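Local coordinates for protein fimbrin (PDB 1RT8) that binds and crosslinks actin filaments through calponin-homology domains and takes part in cell polarity, cytokinesis, mating and spore formation, at residues Asn10-Glu13 against Arg14-Phe17; Arg159-Pro162 against Glu163-Leu166; Ala355-Leu358 against Gly359-Gln362. One frame throughout, in Å; residues are numbered along the deposited sequence.

Overall arrangement
The three sites come in series along the chain, each a single run of eight residues and each in a different calponin-homology (CH) domain. Contact 1 is the start of helix 11-25 in the first CH domain, contact 2 the loop-to-helix entry into helix 162-176 in the second, and contact 3 the end of helix 345-361 in the third. Contacts 1 and 2 belong to the first actin-binding region, their centres about 23 Å apart; contact 3 belongs to the second, about 34 Å from contact 2 and 48 Å from contact 1, centre to centre. Contacts 1 and 3 lie on opposite sides of the chain's centre, one in each actin-binding region of the crosslinking core.

Contact 1: Asn10-Glu13 against Arg14-Phe17; sequences NEEE and RREF
Phe-17 lays one face of its ring over the peptide carbonyl of Glu-13, one turn earlier, with CG only 2.9 Å from Glu-13 O. The ring also runs beside the Glu-13 side chain, both pointing the same way: Phe-17 CE1 comes to 3.9 Å from Glu-13 CB, while ring and carboxylate planes stand 47° apart. With chi1 at -70°, CG of Phe-17 sits beside its own backbone N, which sets the ring over Glu-13 O, the atom that Phe-17 N also reaches at 2.8 Å. With an alanine here, a gap would probably open between Glu-13 and helices 117-131 and 248-261, since the ring also packs on Leu-121, Val-124, Ile-128 and Leu-250.

On another flank, the Arg-15 chain bends at chi3, and its guanidinium meets Glu-12 at its edge, Arg-15 NH1 to Glu-12 CA 3.6 Å. Glu-12 OE1 stays 4.6 Å from Arg-15 NH1, well out of the guanidinium plane, so only the charges are felt. The polar ends find their stronger partners further off: Glu-13 in a salt bridge to Lys-249 and a hydrogen bond to Asn-247, Arg-15 NE in a salt bridge to Glu-40, Glu-12 OE1 on Thr-239 and Glu-12 OE2 on Thr-241.

Glu-16 CG lies 3.2 Å from Glu-12 O. At the start of the turn Asn-10 OD1 accepts from Glu-13 N at 2.8 Å in a nearly straight bond (172°), and Asn-10 O takes the N-H of Arg-14. This is a classic asparagine N-cap, here opening the first helix of a CH domain.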
loop_
_atom_site.group_PDB
_atom_site.type_symbol
_atom_site.label_atom_id
_atom_site.label_comp_id
_atom_site.label_asym_id
_atom_site.label_seq_id
_atom_site.Cartn_x
_atom_site.Cartn_y
_atom_site.Cartn_z
ATOM N N ASN A 10 12.445 -7.871 -18.305
ATOM C CA ASN A 10 13.719 -7.159 -18.303
ATOM C C ASN A 10 14.808 -7.900 -17.527
ATOM O O ASN A 10 14.674 -8.148 -16.328
ATOM C CB ASN A 10 13.523 -5.766 -17.708
ATOM C CG ASN A 10 14.808 -4.970 -17.662
ATOM O OD1 ASN A 10 15.754 -5.330 -16.956
ATOM N ND2 ASN A 10 14.849 -3.880 -18.417
ATOM N N GLU A 11 15.895 -8.227 -18.218
ATOM C CA GLU A 11 17.022 -8.953 -17.631
ATOM C C GLU A 11 17.571 -8.344 -16.343
ATOM O O GLU A 11 17.734 -9.042 -15.340
ATOM C CB GLU A 11 18.174 -9.054 -18.642
ATOM C CG GLU A 11 17.858 -9.808 -19.940
ATOM C CD GLU A 11 16.738 -9.154 -20.744
ATOM O OE1 GLU A 11 16.687 -7.899 -20.795
ATOM O OE2 GLU A 11 15.905 -9.887 -21.334
ATOM N N GLU A 12 17.870 -7.048 -16.370
ATOM C CA GLU A 12 18.433 -6.383 -15.201
ATOM C C GLU A 12 17.472 -6.310 -14.028
ATOM O O GLU A 12 17.860 -6.572 -12.885
ATOM C CB GLU A 12 18.901 -4.976 -15.563
ATOM C CG GLU A 12 19.934 -4.939 -16.680
ATOM C CD GLU A 12 21.102 -4.032 -16.350
ATOM O OE1 GLU A 12 21.899 -4.382 -15.452
ATOM O OE2 GLU A 12 21.216 -2.963 -16.986
ATOM N N GLU A 13 16.228 -5.938 -14.301
ATOM C CA GLU A 13 15.233 -5.854 -13.242
ATOM C C GLU A 13 15.183 -7.182 -12.495
ATOM O O GLU A 13 15.248 -7.218 -11.266
ATOM C CB GLU A 13 13.862 -5.518 -13.827
ATOM C CG GLU A 13 13.678 -4.045 -14.136
ATOM C CD GLU A 13 12.405 -3.764 -14.905
ATOM O OE1 GLU A 13 11.357 -4.354 -14.565
ATOM O OE2 GLU A 13 12.449 -2.941 -15.845
ATOM N N ARG A 14 15.090 -8.274 -13.245
ATOM C CA ARG A 14 15.040 -9.598 -12.636
ATOM C C ARG A 14 16.288 -9.865 -11.808
ATOM O O ARG A 14 16.198 -10.282 -10.654
ATOM C CB ARG A 14 14.898 -10.675 -13.713
ATOM C CG ARG A 14 14.913 -12.098 -13.167
ATOM C CD ARG A 14 14.535 -13.096 -14.246
ATOM N NE ARG A 14 15.337 -12.915 -15.453
ATOM C CZ ARG A 14 16.650 -13.113 -15.517
ATOM N NH1 ARG A 14 17.323 -13.506 -14.443
ATOM N NH2 ARG A 14 17.294 -12.911 -16.660
ATOM N N ARG A 15 17.454 -9.615 -12.397
ATOM C CA ARG A 15 18.711 -9.847 -11.696
ATOM C C ARG A 15 18.813 -9.030 -10.418
ATOM O O ARG A 15 19.005 -9.579 -9.330
ATOM C CB ARG A 15 19.906 -9.513 -12.596
ATOM C CG ARG A 15 21.252 -9.758 -11.923
ATOM C CD ARG A 15 22.447 -9.298 -12.759
ATOM N NE ARG A 15 22.621 -10.056 -13.996
ATOM C CZ ARG A 15 21.952 -9.826 -15.121
ATOM N NH1 ARG A 15 21.054 -8.850 -15.175
ATOM N NH2 ARG A 15 22.187 -10.564 -16.198
ATOM N N GLU A 16 18.681 -7.713 -10.552
ATOM C CA GLU A 16 18.784 -6.820 -9.407
ATOM C C GLU A 16 17.727 -7.089 -8.340
ATOM O O GLU A 16 18.044 -7.104 -7.153
ATOM C CB GLU A 16 18.719 -5.357 -9.868
ATOM C CG GLU A 16 19.805 -4.961 -10.872
ATOM C CD GLU A 16 21.204 -5.400 -10.443
ATOM O OE1 GLU A 16 21.545 -5.250 -9.255
ATOM O OE2 GLU A 16 21.965 -5.890 -11.299
ATOM N N PHE A 17 16.477 -7.306 -8.746
ATOM C CA PHE A 17 15.422 -7.578 -7.768
ATOM C C PHE A 17 15.757 -8.831 -6.964
ATOM O O PHE A 17 15.616 -8.855 -5.739
ATOM C CB PHE A 17 14.063 -7.753 -8.464
ATOM C CG PHE A 17 13.508 -6.482 -9.049
ATOM C CD1 PHE A 17 12.432 -6.521 -9.927
ATOM C CD2 PHE A 17 14.060 -5.247 -8.726
ATOM C CE1 PHE A 17 11.916 -5.351 -10.477
ATOM C CE2 PHE A 17 13.548 -4.069 -9.271
ATOM C CZ PHE A 17 12.476 -4.123 -10.149
#

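Contact 2: Arg159-Pro162 against Glu163-Leu166; sequences RLPP and EKIL
A chi1 of -69° sets CG of Lys-164 beside its own backbone N, and from there the chain runs out fully extended, crossing the ring of Pro-161 obliquely so that Lys-164 CD lies 3.7 Å from Pro-161 CG. Glu-163 starts the same way but bends at chi2 (93°), which turns its carboxylate back alongside the ring of Pro-162: Glu-163 OE1 is 3.8 Å from Pro-162 CD and equally close to Pro-161 CB. That oxygen is not left to the prolines, for it forms a salt bridge with Arg-129 of helix 117-131, a residue both proline rings also touch.

This is the entry into helix 162-176 of the second CH domain, a Pro-Pro pair leading the chain from loop into helix. Neither proline has an N-H to give, but both carbonyls serve the first turn. Pro-162 O accepts two bonds, from Leu-166 N at 3.0 Å and from Ile-165 N. Pro-161 O takes Lys-164 N at 3.0 Å and a weak bond from Ile-165 N.

Leu-160 meets the turn through its side chain and its carbonyl: Leu-160 CB lies 4.0 Å from Ile-165 CG1, while Ile-165 CD1 reaches over to 3.7 Å from Leu-160 O. Leu-166 covers Pro-162 O with its CG at 3.5 Å, and its side chain also touches Val-255, Ala-256 and Phe-259 of helix 248-261.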
loop_
_atom_site.group_PDB
_atom_site.type_symbol
_atom_site.label_atom_id
_atom_site.label_comp_id
_atom_site.label_asym_id
_atom_site.label_seq_id
_atom_site.Cartn_x
_atom_site.Cartn_y
_atom_site.Cartn_z
ATOM N N ARG A 159 3.065 11.853 2.436
ATOM C CA ARG A 159 2.108 10.836 2.015
ATOM C C ARG A 159 2.086 10.722 0.498
ATOM O O ARG A 159 1.309 9.958 -0.068
ATOM C CB ARG A 159 0.710 11.141 2.558
ATOM C CG ARG A 159 0.595 10.802 4.031
ATOM C CD ARG A 159 -0.781 11.067 4.582
ATOM N NE ARG A 159 -1.139 12.477 4.509
ATOM C CZ ARG A 159 -2.140 13.020 5.193
ATOM N NH1 ARG A 159 -2.871 12.260 6.001
ATOM N NH2 ARG A 159 -2.409 14.315 5.069
ATOM N N LEU A 160 2.957 11.488 -0.151
ATOM C CA LEU A 160 3.069 11.471 -1.600
ATOM C C LEU A 160 3.804 10.202 -2.007
ATOM O O LEU A 160 4.461 9.566 -1.184
ATOM C CB LEU A 160 3.861 12.684 -2.082
ATOM C CG LEU A 160 3.254 14.063 -1.851
ATOM C CD1 LEU A 160 4.258 15.123 -2.274
ATOM C CD2 LEU A 160 1.966 14.190 -2.647
ATOM N N PRO A 161 3.696 9.806 -3.284
ATOM C CA PRO A 161 4.406 8.590 -3.691
ATOM C C PRO A 161 5.911 8.880 -3.723
ATOM O O PRO A 161 6.316 10.039 -3.788
ATOM C CB PRO A 161 3.822 8.294 -5.069
ATOM C CG PRO A 161 3.488 9.673 -5.597
ATOM C CD PRO A 161 2.891 10.358 -4.390
ATOM N N PRO A 162 6.751 7.828 -3.665
ATOM C CA PRO A 162 8.217 7.944 -3.684
ATOM C C PRO A 162 8.762 8.950 -4.705
ATOM O O PRO A 162 9.531 9.851 -4.356
ATOM C CB PRO A 162 8.669 6.518 -3.995
ATOM C CG PRO A 162 7.622 5.691 -3.323
ATOM C CD PRO A 162 6.338 6.411 -3.679
ATOM N N GLU A 163 8.355 8.798 -5.965
ATOM C CA GLU A 163 8.817 9.684 -7.032
ATOM C C GLU A 163 8.579 11.172 -6.773
ATOM O O GLU A 163 9.383 12.013 -7.186
ATOM C CB GLU A 163 8.168 9.297 -8.371
ATOM C CG GLU A 163 8.444 7.859 -8.820
ATOM C CD GLU A 163 7.366 6.880 -8.366
ATOM O OE1 GLU A 163 6.653 7.174 -7.379
ATOM O OE2 GLU A 163 7.239 5.805 -8.989
ATOM N N LYS A 164 7.491 11.508 -6.084
ATOM C CA LYS A 164 7.193 12.912 -5.843
ATOM C C LYS A 164 7.855 13.518 -4.616
ATOM O O LYS A 164 7.743 14.719 -4.364
ATOM C CB LYS A 164 5.682 13.124 -5.818
ATOM C CG LYS A 164 5.074 12.925 -7.199
ATOM C CD LYS A 164 3.560 13.033 -7.200
ATOM C CE LYS A 164 3.006 12.685 -8.577
ATOM N NZ LYS A 164 1.523 12.767 -8.623
ATOM N N ILE A 165 8.553 12.687 -3.854
ATOM C CA ILE A 165 9.273 13.178 -2.686
ATOM C C ILE A 165 10.748 13.283 -3.070
ATOM O O ILE A 165 11.446 14.215 -2.676
ATOM C CB ILE A 165 9.131 12.213 -1.488
ATOM C CG1 ILE A 165 7.701 12.265 -0.948
ATOM C CG2 ILE A 165 10.127 12.585 -0.390
ATOM C CD1 ILE A 165 7.439 11.290 0.187
ATOM N N LEU A 166 11.209 12.321 -3.861
ATOM C CA LEU A 166 12.597 12.291 -4.286
ATOM C C LEU A 166 12.946 13.333 -5.358
ATOM O O LEU A 166 14.035 13.903 -5.336
ATOM C CB LEU A 166 12.952 10.881 -4.754
ATOM C CG LEU A 166 12.968 9.822 -3.639
ATOM C CD1 LEU A 166 13.157 8.421 -4.226
ATOM C CD2 LEU A 166 14.094 10.149 -2.661
#

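Contact 3: Ala355-Leu358 against Gly359-Gln362; sequences AVDL and GKNQ
Lys-360 and Asp-357 supply the polar side-chain link, and it passes through a water. The water donates a hydrogen bond to Asp-357 OD1 at 2.5 Å and accepts one from Lys-360 NZ at 2.9 Å, bridging opposite charges too far apart for direct contact, with Asp-357 OD1 and Lys-360 NZ 4.8 Å from each other. Partway along the lysine chain, Lys-360 CD passes near Asp-357 OD1.

Among aliphatic contacts, the methylenes of Lys-360 do most of the work. With CG beside the backbone N (chi1 -68°) and every later torsion extended, the chain runs back along the helix beside Val-356, pointing the same way, and places Lys-360 CE 3.9 Å from Val-356 CG1. Lys-360 CG also lies 3.4 Å from Val-356 O.

The backbone bonds are those of the last turn of helix 345-361 in the third CH domain. Asn-361 N reaches Asp-357 O at 2.8 Å, and Lys-360 N goes to Val-356 O. Gly-359 N is shared between Ala-355 O and, weakly, Val-356 O. Gln-362 N meets Leu-358 O at 3.2 Å, where the helix gives way to a turn.

The CG atoms of Asn-361 and Gln-362 sit against the carbonyl oxygens one turn back: Asn-361 CG comes to 3.3 Å from Asp-357 O, and Gln-362 CG lies against Leu-358 O. Leu-358, buried, packs on Leu-317 and Tyr-320 of helix 314-323 and on Val-328, and Gln-362 also touches Tyr-320.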
loop_
_atom_site.group_PDB
_atom_site.type_symbol
_atom_site.label_atom_id
_atom_site.label_comp_id
_atom_site.label_asym_id
_atom_site.label_seq_id
_atom_site.Cartn_x
_atom_site.Cartn_y
_atom_site.Cartn_z
ATOM N N ALA A 355 -22.809 14.404 -6.690
ATOM C CA ALA A 355 -22.321 13.247 -5.959
ATOM C C ALA A 355 -23.218 12.942 -4.758
ATOM O O ALA A 355 -23.520 11.784 -4.478
ATOM C CB ALA A 355 -20.891 13.489 -5.496
ATOM N N VAL A 356 -23.635 13.984 -4.045
ATOM C CA VAL A 356 -24.497 13.816 -2.877
ATOM C C VAL A 356 -25.870 13.262 -3.259
ATOM O O VAL A 356 -26.394 12.375 -2.582
ATOM C CB VAL A 356 -24.643 15.153 -2.114
ATOM C CG1 VAL A 356 -25.766 15.075 -1.085
ATOM C CG2 VAL A 356 -23.320 15.463 -1.400
ATOM N N ASP A 357 -26.440 13.767 -4.352
ATOM C CA ASP A 357 -27.742 13.293 -4.810
ATOM C C ASP A 357 -27.691 11.829 -5.257
ATOM O O ASP A 357 -28.623 11.063 -5.003
ATOM C CB ASP A 357 -28.263 14.167 -5.950
ATOM C CG ASP A 357 -28.869 15.467 -5.458
ATOM O OD1 ASP A 357 -29.144 15.582 -4.248
ATOM O OD2 ASP A 357 -29.088 16.373 -6.285
ATOM N N LEU A 358 -26.617 11.436 -5.931
ATOM C CA LEU A 358 -26.481 10.046 -6.361
ATOM C C LEU A 358 -26.440 9.150 -5.135
ATOM O O LEU A 358 -26.825 7.983 -5.192
ATOM C CB LEU A 358 -25.211 9.852 -7.180
ATOM C CG LEU A 358 -25.277 10.376 -8.611
ATOM C CD1 LEU A 358 -23.900 10.313 -9.236
ATOM C CD2 LEU A 358 -26.288 9.547 -9.416
ATOM N N GLY A 359 -25.961 9.709 -4.025
ATOM C CA GLY A 359 -25.892 8.969 -2.781
ATOM C C GLY A 359 -27.279 8.860 -2.185
ATOM O O GLY A 359 -27.681 7.802 -1.698
ATOM N N LYS A 360 -28.025 9.960 -2.230
ATOM C CA LYS A 360 -29.374 9.956 -1.699
ATOM C C LYS A 360 -30.225 8.978 -2.507
ATOM O O LYS A 360 -31.000 8.214 -1.940
ATOM C CB LYS A 360 -29.963 11.372 -1.744
ATOM C CG LYS A 360 -29.272 12.331 -0.779
ATOM C CD LYS A 360 -29.922 13.702 -0.759
ATOM C CE LYS A 360 -29.359 14.572 0.371
ATOM N NZ LYS A 360 -30.007 15.923 0.416
ATOM N N ASN A 361 -30.066 8.987 -3.827
ATOM C CA ASN A 361 -30.825 8.074 -4.681
ATOM C C ASN A 361 -30.552 6.624 -4.311
ATOM O O ASN A 361 -31.456 5.782 -4.351
ATOM C CB ASN A 361 -30.471 8.267 -6.156
ATOM C CG ASN A 361 -30.997 9.566 -6.714
ATOM O OD1 ASN A 361 -32.018 10.071 -6.260
ATOM N ND2 ASN A 361 -30.308 10.109 -7.713
ATOM N N GLN A 362 -29.303 6.338 -3.951
ATOM C CA GLN A 362 -28.907 4.986 -3.593
ATOM C C GLN A 362 -29.262 4.573 -2.168
ATOM O O GLN A 362 -28.916 3.475 -1.729
ATOM C CB GLN A 362 -27.416 4.811 -3.835
ATOM C CG GLN A 362 -27.071 4.687 -5.299
ATOM C CD GLN A 362 -25.599 4.444 -5.525
ATOM O OE1 GLN A 362 -24.909 3.907 -4.656
ATOM N NE2 GLN A 362 -25.110 4.817 -6.706
HETATM O O HOH W 1 -29.056 16.852 -2.126
#